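Local coordinates for protein hypoxanthine-guanine-xanthine phosphoribosyltransferase (Tritrichomonas foetus, PDB 1HGX) that salvages host purines for a parasite, transferring the phosphoribosyl group of PRPP to hypoxanthine, guanine or xanthine to give IMP, GMP or XMP, at residues A[19-22]-A[23-26]; A[33-36]-A[37-40]; A[109-112]-A[113-117]; A[162-165]-A[166-170]. All blocks are in the same frame, centred on the assembly; numbering follows the deposited sequence.

Contact 1: A[19-22]-A[23-26]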
loop_
_atom_site.group_PDB
_atom_site.type_symbol
_atom_site.label_atom_id
_atom_site.label_comp_id
_atom_site.label_asym_id
_atom_site.label_seq_id
_atom_site.Cartn_x
_atom_site.Cartn_y
_atom_site.Cartn_z
ATOM N N ASP A 19 1.650 11.909 16.610
ATOM C CA ASP A 19 0.844 10.983 17.410
ATOM C C ASP A 19 0.707 9.653 16.684
ATOM O O ASP A 19 0.820 8.594 17.283
ATOM C CB ASP A 19 -0.563 11.537 17.651
ATOM C CG ASP A 19 -0.561 12.880 18.366
ATOM O OD1 ASP A 19 0.327 13.111 19.214
ATOM O OD2 ASP A 19 -1.460 13.699 18.079
ATOM N N ILE A 20 0.418 9.731 15.394
ATOM C CA ILE A 20 0.235 8.561 14.542
ATOM C C ILE A 20 1.489 7.706 14.518
ATOM O O ILE A 20 1.436 6.519 14.824
ATOM C CB ILE A 20 -0.145 9.006 13.099
ATOM C CG1 ILE A 20 -1.555 9.616 13.101
ATOM C CG2 ILE A 20 -0.035 7.844 12.110
ATOM C CD1 ILE A 20 -1.882 10.404 11.849
ATOM N N GLN A 21 2.625 8.328 14.220
ATOM C CA GLN A 21 3.892 7.612 14.144
ATOM C C GLN A 21 4.327 6.974 15.464
ATOM O O GLN A 21 4.917 5.891 15.477
ATOM C CB GLN A 21 4.970 8.522 13.558
ATOM C CG GLN A 21 4.675 8.914 12.106
ATOM C CD GLN A 21 4.369 7.701 11.218
ATOM O OE1 GLN A 21 5.057 6.669 11.286
ATOM N NE2 GLN A 21 3.344 7.818 10.389
ATOM N N LYS A 22 4.020 7.635 16.574
ATOM C CA LYS A 22 4.347 7.097 17.881
ATOM C C LYS A 22 3.495 5.836 18.107
ATOM O O LYS A 22 4.003 4.789 18.529
ATOM C CB LYS A 22 4.041 8.145 18.945
ATOM C CG LYS A 22 4.176 7.675 20.371
ATOM C CD LYS A 22 3.926 8.835 21.312
ATOM C CE LYS A 22 4.012 8.407 22.756
ATOM N NZ LYS A 22 2.882 7.520 23.123
ATOM N N ARG A 23 2.207 5.930 17.800
ATOM C CA ARG A 23 1.298 4.801 17.978
ATOM C C ARG A 23 1.709 3.601 17.118
ATOM O O ARG A 23 1.658 2.450 17.557
ATOM C CB ARG A 23 -0.133 5.213 17.624
ATOM C CG ARG A 23 -1.169 4.165 17.995
ATOM C CD ARG A 23 -1.245 4.001 19.507
ATOM N NE ARG A 23 -2.112 2.895 19.885
ATOM C CZ ARG A 23 -1.728 1.860 20.618
ATOM N NH1 ARG A 23 -0.483 1.782 21.066
ATOM N NH2 ARG A 23 -2.585 0.883 20.874
ATOM N N ILE A 24 2.088 3.878 15.879
ATOM C CA ILE A 24 2.516 2.829 14.966
ATOM C C ILE A 24 3.743 2.101 15.512
ATOM O O ILE A 24 3.826 0.876 15.420
ATOM C CB ILE A 24 2.783 3.406 13.560
ATOM C CG1 ILE A 24 1.445 3.708 12.883
ATOM C CG2 ILE A 24 3.615 2.432 12.709
ATOM C CD1 ILE A 24 1.583 4.215 11.490
ATOM N N ARG A 25 4.686 2.838 16.097
ATOM C CA ARG A 25 5.875 2.202 16.657
ATOM C C ARG A 25 5.456 1.311 17.810
ATOM O O ARG A 25 5.988 0.219 17.967
ATOM C CB ARG A 25 6.889 3.239 17.141
ATOM C CG ARG A 25 7.597 3.987 16.025
ATOM C CD ARG A 25 8.796 4.783 16.550
ATOM N NE ARG A 25 8.407 5.885 17.428
ATOM C CZ ARG A 25 8.159 7.125 17.008
ATOM N NH1 ARG A 25 8.263 7.427 15.721
ATOM N NH2 ARG A 25 7.793 8.060 17.870
ATOM N N GLU A 26 4.493 1.775 18.605
ATOM C CA GLU A 26 3.985 1.006 19.747
ATOM C C GLU A 26 3.299 -0.278 19.278
ATOM O O GLU A 26 3.512 -1.354 19.851
ATOM C CB GLU A 26 2.992 1.840 20.567
ATOM C CG GLU A 26 3.624 3.039 21.258
ATOM C CD GLU A 26 2.616 3.966 21.909
ATOM O OE1 GLU A 26 1.410 3.882 21.607
ATOM O OE2 GLU A 26 3.038 4.809 22.718
#
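Ile-20 and Ile-24 lie side by side, one turn apart on helix 17-35, and point the same way. The CG2 branch of Ile-20 meets the end of the other side chain, CD1 of Ile-24, at 4.0 Å. Ile-20 chi1 of -69° sets CG1 beside the backbone N and leaves CG2 anti to that N, beside the carbonyl carbon, where it meets Ile-24. Both isoleucines are buried. Tyr-160 packs against the two of them, and Phe-52 and Leu-56 of helix 50-57 cover Ile-24. Each N-H from Arg-23 to Glu-26 bonds the carbonyl four residues back; Ile-24 N to Ile-20 O is 2.9 Å.

The polar side is looser, with Lys-22 and Arg-25 exposed to solvent. Lys-22 NZ bonds Glu-26 OE2 at 2.7 Å, on the syn side of the carboxylate but 31° out of its plane. Arg-25 lays one guanidinium face over its own helix, with its NH2 3.6 Å from Lys-22 CA. Arg-23 is the link back to the sheet. Its NH1 takes the second oxygen, Glu-26 OE1, at 2.9 Å from the anti side, and the rest of its guanidinium bonds the carbonyls of Cys-148 and Gly-149. Glu-26 is thus gripped by two cations, one on each oxygen. This should favour its charged form and help fix the rotation of its carboxylate, while Arg-23 ties the network to strand 147-152.

Contact 2: A[33-36]-A[37-40]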
loop_
_atom_site.group_PDB
_atom_site.type_symbol
_atom_site.label_atom_id
_atom_site.label_comp_id
_atom_site.label_asym_id
_atom_site.label_seq_id
_atom_site.Cartn_x
_atom_site.Cartn_y
_atom_site.Cartn_z
ATOM N N GLU A 33 6.003 -9.086 19.150
ATOM C CA GLU A 33 5.922 -9.976 20.291
ATOM C C GLU A 33 5.258 -11.296 19.876
ATOM O O GLU A 33 5.809 -12.377 20.075
ATOM C CB GLU A 33 5.073 -9.295 21.364
ATOM C CG GLU A 33 5.415 -9.659 22.787
ATOM C CD GLU A 33 6.538 -8.811 23.359
ATOM O OE1 GLU A 33 6.786 -7.700 22.830
ATOM O OE2 GLU A 33 7.164 -9.251 24.349
ATOM N N PHE A 34 4.116 -11.193 19.208
ATOM C CA PHE A 34 3.357 -12.365 18.795
ATOM C C PHE A 34 3.709 -12.979 17.441
ATOM O O PHE A 34 3.772 -14.202 17.310
ATOM C CB PHE A 34 1.859 -12.025 18.835
ATOM C CG PHE A 34 0.951 -13.197 18.582
ATOM C CD1 PHE A 34 0.684 -14.119 19.587
ATOM C CD2 PHE A 34 0.354 -13.371 17.340
ATOM C CE1 PHE A 34 -0.161 -15.197 19.360
ATOM C CE2 PHE A 34 -0.497 -14.451 17.104
ATOM C CZ PHE A 34 -0.754 -15.364 18.116
ATOM N N TYR A 35 3.989 -12.136 16.455
ATOM C CA TYR A 35 4.241 -12.606 15.090
ATOM C C TYR A 35 5.662 -12.860 14.597
ATOM O O TYR A 35 5.851 -13.409 13.507
ATOM C CB TYR A 35 3.557 -11.649 14.104
ATOM C CG TYR A 35 2.051 -11.650 14.200
ATOM C CD1 TYR A 35 1.309 -12.724 13.717
ATOM C CD2 TYR A 35 1.370 -10.584 14.782
ATOM C CE1 TYR A 35 -0.076 -12.740 13.805
ATOM C CE2 TYR A 35 -0.018 -10.587 14.884
ATOM C CZ TYR A 35 -0.736 -11.671 14.392
ATOM O OH TYR A 35 -2.108 -11.685 14.494
ATOM N N GLU A 36 6.651 -12.496 15.393
ATOM C CA GLU A 36 8.043 -12.634 14.997
ATOM C C GLU A 36 8.456 -13.978 14.374
ATOM O O GLU A 36 9.079 -14.016 13.311
ATOM C CB GLU A 36 8.921 -12.309 16.198
ATOM C CG GLU A 36 10.378 -12.113 15.892
ATOM C CD GLU A 36 11.122 -11.556 17.084
ATOM O OE1 GLU A 36 10.788 -11.931 18.230
ATOM O OE2 GLU A 36 12.027 -10.723 16.876
ATOM N N ASP A 37 8.092 -15.080 15.012
ATOM C CA ASP A 37 8.484 -16.385 14.494
ATOM C C ASP A 37 7.333 -17.121 13.825
ATOM O O ASP A 37 7.423 -18.313 13.567
ATOM C CB ASP A 37 9.070 -17.233 15.631
ATOM C CG ASP A 37 8.050 -17.553 16.721
ATOM O OD1 ASP A 37 7.188 -16.697 17.032
ATOM O OD2 ASP A 37 8.120 -18.672 17.278
ATOM N N LYS A 38 6.287 -16.392 13.466
ATOM C CA LYS A 38 5.117 -17.014 12.874
ATOM C C LYS A 38 4.917 -16.956 11.364
ATOM O O LYS A 38 3.995 -17.601 10.854
ATOM C CB LYS A 38 3.866 -16.503 13.583
ATOM C CG LYS A 38 3.724 -17.043 14.999
ATOM C CD LYS A 38 2.415 -16.607 15.637
ATOM C CE LYS A 38 2.231 -17.261 16.996
ATOM N NZ LYS A 38 3.356 -16.928 17.913
ATOM N N ASN A 39 5.771 -16.223 10.648
ATOM C CA ASN A 39 5.642 -16.074 9.191
ATOM C C ASN A 39 4.168 -15.882 8.840
ATOM O O ASN A 39 3.584 -16.651 8.070
ATOM C CB ASN A 39 6.189 -17.304 8.461
ATOM C CG ASN A 39 6.194 -17.124 6.958
ATOM O OD1 ASN A 39 6.057 -18.085 6.206
ATOM N ND2 ASN A 39 6.336 -15.879 6.509
ATOM N N PRO A 40 3.547 -14.827 9.397
ATOM C CA PRO A 40 2.133 -14.557 9.146
ATOM C C PRO A 40 1.783 -13.947 7.811
ATOM O O PRO A 40 2.623 -13.352 7.137
ATOM C CB PRO A 40 1.800 -13.570 10.264
ATOM C CG PRO A 40 3.033 -12.699 10.261
ATOM C CD PRO A 40 4.143 -13.755 10.220
HETATM O O HOH W 1 8.169 -14.733 10.861
#
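Lys-38 folds back over the end of helix 17-35 and lays its tail on Phe-34. Its CE sits over one face of the ring, 3.7 Å from Phe-34 CZ. The ammonium is also over that face, with Lys-38 NZ 4.2 Å from the centroid of the Phe-34 ring, a cation-pi contact. The same NZ bonds Phe-34 O at 2.8 Å, in the carbonyl plane. The chain is extended up to CE and bends only at the last torsion (chi4 58°), which turns the nitrogen toward the carbonyl. Asp-37 OD1 adds a long salt bridge to Lys-38 NZ.

The second group is apolar. Pro-40 puts its CB 3.6 Å from CD1 of Tyr-35, and its CG also approaches that ring.

The backbone turn behind these contacts is held by two links. Lys-38 N bonds Tyr-35 O at 3.0 Å from above the carbonyl plane, about 61° out of it, and so closes a turn. A water links Glu-36 O to Asn-39 N, at 2.7 Å from Glu-36 O. Asn-39 itself has positive phi and psi, and here the chain turns toward strand 41-45.

Phe-34 and Tyr-35 both rest on Tyr-147 of strand 147-152. Tyr-35 also meets Leu-99 of strand 97-102. The contact thus joins the end of helix 17-35 to strand 41-45, with parallel strands of the mixed sheet beneath it.

Contact 3: A[109-112]-A[113-117]. With 5GP (guanosine-5'-monophosphate), chain C.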
loop_
_atom_site.group_PDB
_atom_site.type_symbol
_atom_site.label_atom_id
_atom_site.label_comp_id
_atom_site.label_asym_id
_atom_site.label_seq_id
_atom_site.Cartn_x
_atom_site.Cartn_y
_atom_site.Cartn_z
ATOM N N LEU A 109 -20.118 -4.292 10.894
ATOM C CA LEU A 109 -20.651 -5.179 9.859
ATOM C C LEU A 109 -19.593 -5.721 8.893
ATOM O O LEU A 109 -19.508 -6.932 8.677
ATOM C CB LEU A 109 -21.760 -4.481 9.071
ATOM C CG LEU A 109 -22.341 -5.230 7.865
ATOM C CD1 LEU A 109 -23.041 -6.500 8.302
ATOM C CD2 LEU A 109 -23.302 -4.328 7.123
ATOM N N THR A 110 -18.810 -4.830 8.294
ATOM C CA THR A 110 -17.775 -5.233 7.349
ATOM C C THR A 110 -16.797 -6.263 7.927
ATOM O O THR A 110 -16.608 -7.338 7.354
ATOM C CB THR A 110 -16.990 -4.015 6.815
ATOM O OG1 THR A 110 -17.906 -3.050 6.284
ATOM C CG2 THR A 110 -16.053 -4.446 5.696
ATOM N N MET A 111 -16.209 -5.949 9.077
ATOM C CA MET A 111 -15.258 -6.849 9.714
ATOM C C MET A 111 -15.909 -8.151 10.180
ATOM O O MET A 111 -15.305 -9.220 10.088
ATOM C CB MET A 111 -14.558 -6.143 10.880
ATOM C CG MET A 111 -13.323 -6.861 11.406
ATOM S SD MET A 111 -12.119 -7.293 10.110
ATOM C CE MET A 111 -11.912 -5.755 9.276
ATOM N N TYR A 112 -17.143 -8.073 10.669
ATOM C CA TYR A 112 -17.839 -9.274 11.126
ATOM C C TYR A 112 -17.992 -10.267 9.965
ATOM O O TYR A 112 -17.778 -11.463 10.121
ATOM C CB TYR A 112 -19.207 -8.909 11.720
ATOM C CG TYR A 112 -20.067 -10.097 12.076
ATOM C CD1 TYR A 112 -19.929 -10.739 13.300
ATOM C CD2 TYR A 112 -21.012 -10.584 11.183
ATOM C CE1 TYR A 112 -20.711 -11.846 13.628
ATOM C CE2 TYR A 112 -21.798 -11.686 11.496
ATOM C CZ TYR A 112 -21.642 -12.314 12.724
ATOM O OH TYR A 112 -22.414 -13.411 13.053
ATOM N N GLN A 113 -18.353 -9.754 8.795
ATOM C CA GLN A 113 -18.528 -10.598 7.619
ATOM C C GLN A 113 -17.188 -11.094 7.075
ATOM O O GLN A 113 -17.063 -12.252 6.667
ATOM C CB GLN A 113 -19.296 -9.841 6.542
ATOM C CG GLN A 113 -20.660 -9.389 7.023
ATOM C CD GLN A 113 -21.548 -8.941 5.899
ATOM O OE1 GLN A 113 -22.479 -9.646 5.516
ATOM N NE2 GLN A 113 -21.270 -7.765 5.358
ATOM N N LEU A 114 -16.179 -10.229 7.116
ATOM C CA LEU A 114 -14.851 -10.575 6.641
ATOM C C LEU A 114 -14.272 -11.688 7.517
ATOM O O LEU A 114 -13.731 -12.673 7.010
ATOM C CB LEU A 114 -13.934 -9.348 6.678
ATOM C CG LEU A 114 -12.957 -9.125 5.519
ATOM C CD1 LEU A 114 -11.748 -8.370 6.029
ATOM C CD2 LEU A 114 -12.518 -10.424 4.886
ATOM N N LEU A 115 -14.411 -11.551 8.831
ATOM C CA LEU A 115 -13.898 -12.564 9.749
ATOM C C LEU A 115 -14.577 -13.925 9.559
ATOM O O LEU A 115 -13.911 -14.965 9.608
ATOM C CB LEU A 115 -14.020 -12.101 11.203
ATOM C CG LEU A 115 -13.070 -10.982 11.647
ATOM C CD1 LEU A 115 -13.274 -10.704 13.122
ATOM C CD2 LEU A 115 -11.624 -11.396 11.391
ATOM N N ASN A 116 -15.891 -13.921 9.334
ATOM C CA ASN A 116 -16.624 -15.168 9.125
ATOM C C ASN A 116 -16.110 -15.826 7.851
ATOM O O ASN A 116 -15.922 -17.037 7.810
ATOM C CB ASN A 116 -18.135 -14.933 9.005
ATOM C CG ASN A 116 -18.808 -14.682 10.348
ATOM O OD1 ASN A 116 -18.357 -15.163 11.392
ATOM N ND2 ASN A 116 -19.924 -13.963 10.319
ATOM N N ASN A 117 -15.880 -15.032 6.810
ATOM C CA ASN A 117 -15.367 -15.571 5.557
ATOM C C ASN A 117 -13.978 -16.184 5.763
ATOM O O ASN A 117 -13.731 -17.326 5.375
ATOM C CB ASN A 117 -15.300 -14.486 4.478
ATOM C CG ASN A 117 -14.656 -14.978 3.182
ATOM O OD1 ASN A 117 -13.459 -15.234 3.135
ATOM N ND2 ASN A 117 -15.455 -15.086 2.118
HETATM P P 5GP C . -18.775 -0.802 9.305
HETATM O O1P 5GP C . -17.916 -1.081 10.476
HETATM O O2P 5GP C . -19.044 -1.998 8.503
HETATM O O3P 5GP C . -19.971 -0.032 9.693
HETATM O "O5'" 5GP C . -18.003 0.264 8.469
HETATM C "C5'" 5GP C . -16.595 0.303 8.275
HETATM C "C4'" 5GP C . -16.343 0.663 6.866
HETATM O "O4'" 5GP C . -16.774 1.993 6.532
HETATM C "C3'" 5GP C . -14.885 0.593 6.536
HETATM O "O3'" 5GP C . -14.835 0.329 5.138
HETATM C "C2'" 5GP C . -14.496 1.999 6.780
HETATM O "O2'" 5GP C . -13.324 2.311 6.043
HETATM C "C1'" 5GP C . -15.669 2.865 6.319
HETATM N N9 5GP C . -15.818 4.064 7.232
HETATM C C8 5GP C . -16.422 4.074 8.481
HETATM N N7 5GP C . -16.366 5.228 9.096
HETATM C C5 5GP C . -15.662 6.065 8.227
HETATM C C6 5GP C . -15.197 7.403 8.434
HETATM O O6 5GP C . -15.470 8.154 9.369
HETATM N N1 5GP C . -14.349 7.838 7.426
HETATM C C2 5GP C . -13.990 7.079 6.316
HETATM N N2 5GP C . -13.261 7.687 5.378
HETATM N N3 5GP C . -14.452 5.824 6.093
HETATM C C4 5GP C . -15.263 5.356 7.104
HETATM O O HOH W 2 -17.778 -12.765 12.557
#
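The first turn of helix 109-119 holds the 5'-phosphate of GMP, and Leu-109 and Gln-113 pack together one turn apart at this end. CD1 of Leu-109 comes 3.7 Å from NE2 of Gln-113, whose chain runs extended across it. Thr-110 carries the phosphate contact. Its backbone N bonds the phosphate oxygen O2P at 2.8 Å, and its hydroxyl OG1 donates to the same O2P at 2.7 Å. The torsion chi1 of -53° sets OG1 beside the backbone N, and this brings both donors to one oxygen.

This is the phosphate-binding loop of the type I phosphoribosyltransferases, running from the end of a central strand into the helix. Backbone N atoms of Asp-106 and Gly-108 and the hydroxyl of Thr-107 also bond the nucleotide. Asp-106, in the same loop, is probably the proton acceptor. The positive end of the helix dipole would probably help to stabilise the phosphate.

Along the buried side Met-111 bends at chi2 and chi3. Its SD reaches Leu-115 CG at 4.1 Å and its CE reaches Leu-114 CD1 at 4.2 Å. Met-111 and Leu-114 pack on Val-100 of strand 97-102, and Met-111 and Leu-115 on Val-128 of strand 125-130. On the outer side Asn-116 sets its amide nitrogen over one face of the Tyr-112 ring. ND2 is 3.2 Å from Tyr-112 CE2, and ring and amide planes are 80° apart.

Contact 4: A[162-165]-A[166-170]. With 5GP (guanosine-5'-monophosphate), chain C.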
loop_
_atom_site.group_PDB
_atom_site.type_symbol
_atom_site.label_atom_id
_atom_site.label_comp_id
_atom_site.label_asym_id
_atom_site.label_seq_id
_atom_site.Cartn_x
_atom_site.Cartn_y
_atom_site.Cartn_z
ATOM N N PHE A 162 -7.832 7.976 4.960
ATOM C CA PHE A 162 -9.293 8.149 4.971
ATOM C C PHE A 162 -9.672 9.229 3.967
ATOM O O PHE A 162 -9.181 10.357 4.057
ATOM C CB PHE A 162 -9.793 8.589 6.351
ATOM C CG PHE A 162 -9.622 7.557 7.422
ATOM C CD1 PHE A 162 -10.363 6.384 7.399
ATOM C CD2 PHE A 162 -8.732 7.763 8.466
ATOM C CE1 PHE A 162 -10.219 5.431 8.403
ATOM C CE2 PHE A 162 -8.583 6.811 9.477
ATOM C CZ PHE A 162 -9.328 5.643 9.445
ATOM N N ASP A 163 -10.548 8.892 3.025
ATOM C CA ASP A 163 -10.978 9.842 2.002
ATOM C C ASP A 163 -12.463 10.151 2.076
ATOM O O ASP A 163 -13.228 9.473 2.766
ATOM C CB ASP A 163 -10.704 9.277 0.598
ATOM C CG ASP A 163 -11.765 8.268 0.154
ATOM O OD1 ASP A 163 -11.716 7.105 0.605
ATOM O OD2 ASP A 163 -12.666 8.642 -0.632
ATOM N N PHE A 164 -12.857 11.161 1.313
ATOM C CA PHE A 164 -14.248 11.560 1.157
ATOM C C PHE A 164 -14.312 11.958 -0.313
ATOM O O PHE A 164 -13.667 12.922 -0.724
ATOM C CB PHE A 164 -14.626 12.758 2.030
ATOM C CG PHE A 164 -16.003 13.290 1.742
ATOM C CD1 PHE A 164 -17.133 12.577 2.134
ATOM C CD2 PHE A 164 -16.169 14.463 1.018
ATOM C CE1 PHE A 164 -18.415 13.025 1.799
ATOM C CE2 PHE A 164 -17.441 14.920 0.676
ATOM C CZ PHE A 164 -18.564 14.199 1.065
ATOM N N HIS A 165 -15.030 11.179 -1.116
ATOM C CA HIS A 165 -15.148 11.455 -2.552
ATOM C C HIS A 165 -13.791 11.492 -3.233
ATOM O O HIS A 165 -13.521 12.364 -4.061
ATOM C CB HIS A 165 -15.904 12.763 -2.802
ATOM C CG HIS A 165 -17.372 12.664 -2.536
ATOM N ND1 HIS A 165 -18.182 13.773 -2.401
ATOM C CD2 HIS A 165 -18.174 11.587 -2.359
ATOM C CE1 HIS A 165 -19.419 13.380 -2.148
ATOM N NE2 HIS A 165 -19.439 12.059 -2.117
ATOM N N ASN A 166 -12.932 10.550 -2.846
ATOM C CA ASN A 166 -11.588 10.426 -3.403
ATOM C C ASN A 166 -10.652 11.578 -3.077
ATOM O O ASN A 166 -9.681 11.817 -3.792
ATOM C CB ASN A 166 -11.657 10.206 -4.917
ATOM C CG ASN A 166 -11.998 8.777 -5.281
ATOM O OD1 ASN A 166 -11.518 7.832 -4.651
ATOM N ND2 ASN A 166 -12.829 8.608 -6.305
ATOM N N LYS A 167 -10.953 12.294 -1.999
ATOM C CA LYS A 167 -10.120 13.406 -1.550
ATOM C C LYS A 167 -9.719 13.230 -0.079
ATOM O O LYS A 167 -10.310 12.424 0.649
ATOM C CB LYS A 167 -10.860 14.742 -1.713
ATOM C CG LYS A 167 -11.283 15.053 -3.139
ATOM C CD LYS A 167 -11.819 16.471 -3.291
ATOM C CE LYS A 167 -13.108 16.683 -2.512
ATOM N NZ LYS A 167 -14.210 15.804 -2.999
ATOM N N TYR A 168 -8.681 13.960 0.326
ATOM C CA TYR A 168 -8.176 13.988 1.705
ATOM C C TYR A 168 -7.271 12.861 2.223
ATOM O O TYR A 168 -6.808 12.927 3.356
ATOM C CB TYR A 168 -9.338 14.215 2.682
ATOM C CG TYR A 168 -10.300 15.321 2.267
ATOM C CD1 TYR A 168 -9.865 16.629 2.071
ATOM C CD2 TYR A 168 -11.651 15.051 2.091
ATOM C CE1 TYR A 168 -10.759 17.643 1.711
ATOM C CE2 TYR A 168 -12.550 16.051 1.733
ATOM C CZ TYR A 168 -12.101 17.341 1.550
ATOM O OH TYR A 168 -13.013 18.324 1.233
ATOM N N ARG A 169 -6.988 11.853 1.402
ATOM C CA ARG A 169 -6.125 10.735 1.811
ATOM C C ARG A 169 -4.737 11.180 2.200
ATOM O O ARG A 169 -4.111 10.584 3.065
ATOM C CB ARG A 169 -5.905 9.756 0.663
ATOM C CG ARG A 169 -7.091 9.009 0.202
ATOM C CD ARG A 169 -6.657 7.985 -0.824
ATOM N NE ARG A 169 -7.823 7.287 -1.330
ATOM C CZ ARG A 169 -8.558 7.721 -2.345
ATOM N NH1 ARG A 169 -8.232 8.843 -2.973
ATOM N NH2 ARG A 169 -9.652 7.060 -2.690
ATOM N N ASN A 170 -4.225 12.152 1.458
ATOM C CA ASN A 170 -2.877 12.684 1.647
ATOM C C ASN A 170 -2.620 13.490 2.919
ATOM O O ASN A 170 -1.463 13.739 3.262
ATOM C CB ASN A 170 -2.479 13.527 0.431
ATOM C CG ASN A 170 -3.351 14.759 0.268
ATOM O OD1 ASN A 170 -4.532 14.655 -0.062
ATOM N ND2 ASN A 170 -2.781 15.925 0.505
HETATM P P 5GP C . -18.775 -0.802 9.305
HETATM O O1P 5GP C . -17.916 -1.081 10.476
HETATM O O2P 5GP C . -19.044 -1.998 8.503
HETATM O O3P 5GP C . -19.971 -0.032 9.693
HETATM O "O5'" 5GP C . -18.003 0.264 8.469
HETATM C "C5'" 5GP C . -16.595 0.303 8.275
HETATM C "C4'" 5GP C . -16.343 0.663 6.866
HETATM O "O4'" 5GP C . -16.774 1.993 6.532
HETATM C "C3'" 5GP C . -14.885 0.593 6.536
HETATM O "O3'" 5GP C . -14.835 0.329 5.138
HETATM C "C2'" 5GP C . -14.496 1.999 6.780
HETATM O "O2'" 5GP C . -13.324 2.311 6.043
HETATM C "C1'" 5GP C . -15.669 2.865 6.319
HETATM N N9 5GP C . -15.818 4.064 7.232
HETATM C C8 5GP C . -16.422 4.074 8.481
HETATM N N7 5GP C . -16.366 5.228 9.096
HETATM C C5 5GP C . -15.662 6.065 8.227
HETATM C C6 5GP C . -15.197 7.403 8.434
HETATM O O6 5GP C . -15.470 8.154 9.369
HETATM N N1 5GP C . -14.349 7.838 7.426
HETATM C C2 5GP C . -13.990 7.079 6.316
HETATM N N2 5GP C . -13.261 7.687 5.378
HETATM N N3 5GP C . -14.452 5.824 6.093
HETATM C C4 5GP C . -15.263 5.356 7.104
HETATM O O HOH W 3 -8.900 5.913 0.759
HETATM O O HOH W 4 -11.143 4.795 -1.140
#
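A chi1 of 80° puts the Asp-163 carboxylate between its own backbone N and carbonyl carbon, alongside the extended chain of Arg-169. Carboxylate and guanidinium planes are 17° apart and stacked. Asp-163 CB lies 3.6 Å from Arg-169 CG. The salt bridge is long, Asp-163 OD1 to Arg-169 NH2 at 3.9 Å; the oxygen lies well out of the guanidinium plane, and no N-H points at it. Two waters join the groups instead. Both donate to OD1, one accepting from NE and the other from NH2 of Arg-169. In the guanidinium plane, NH2 of Arg-169 bonds Asn-166 OD1 at 2.8 Å.

The loop contains a type I' beta turn from Phe-164 to Lys-167, closed by Lys-167 N to Phe-164 O at 3.1 Å, with Phe-164 N bonding Lys-167 O at 2.9 Å in return. His-165 and Asn-166 fill its corners with positive phi. Asn-166 N bonds Asp-163 OD2 at 2.9 Å.

On the purine side Asp-163 O comes 3.2 Å from N2 of GMP, and the Phe-162 ring lies near the same amine. Asp-163 probably also binds a magnesium ion. Phe-164 CB meets the edge of the Tyr-168 ring, and Tyr-168 OH bonds Asp-9. His-165 O bonds Gln-63 of the second subunit.

Along the chain the four contacts come in series. Contacts 1 and 2 share helix 17-35, with centres 20 Å apart: contact 1 is near its start and contact 2 at its end, leading into strand 41-45. Contact 3 is on helix 109-119, on the opposite side of the chain's centre from contact 1, with 26 Å between their centres. The parallel part of the mixed sheet runs between these two helices. Contact 4 lies in the loop between strands 157-158 and 174-177. Contacts 3 and 4 are 24 Å apart by centres, yet both touch GMP, one at its phosphate and one at its base. The bound nucleotide therefore spans from the core domain to this loop.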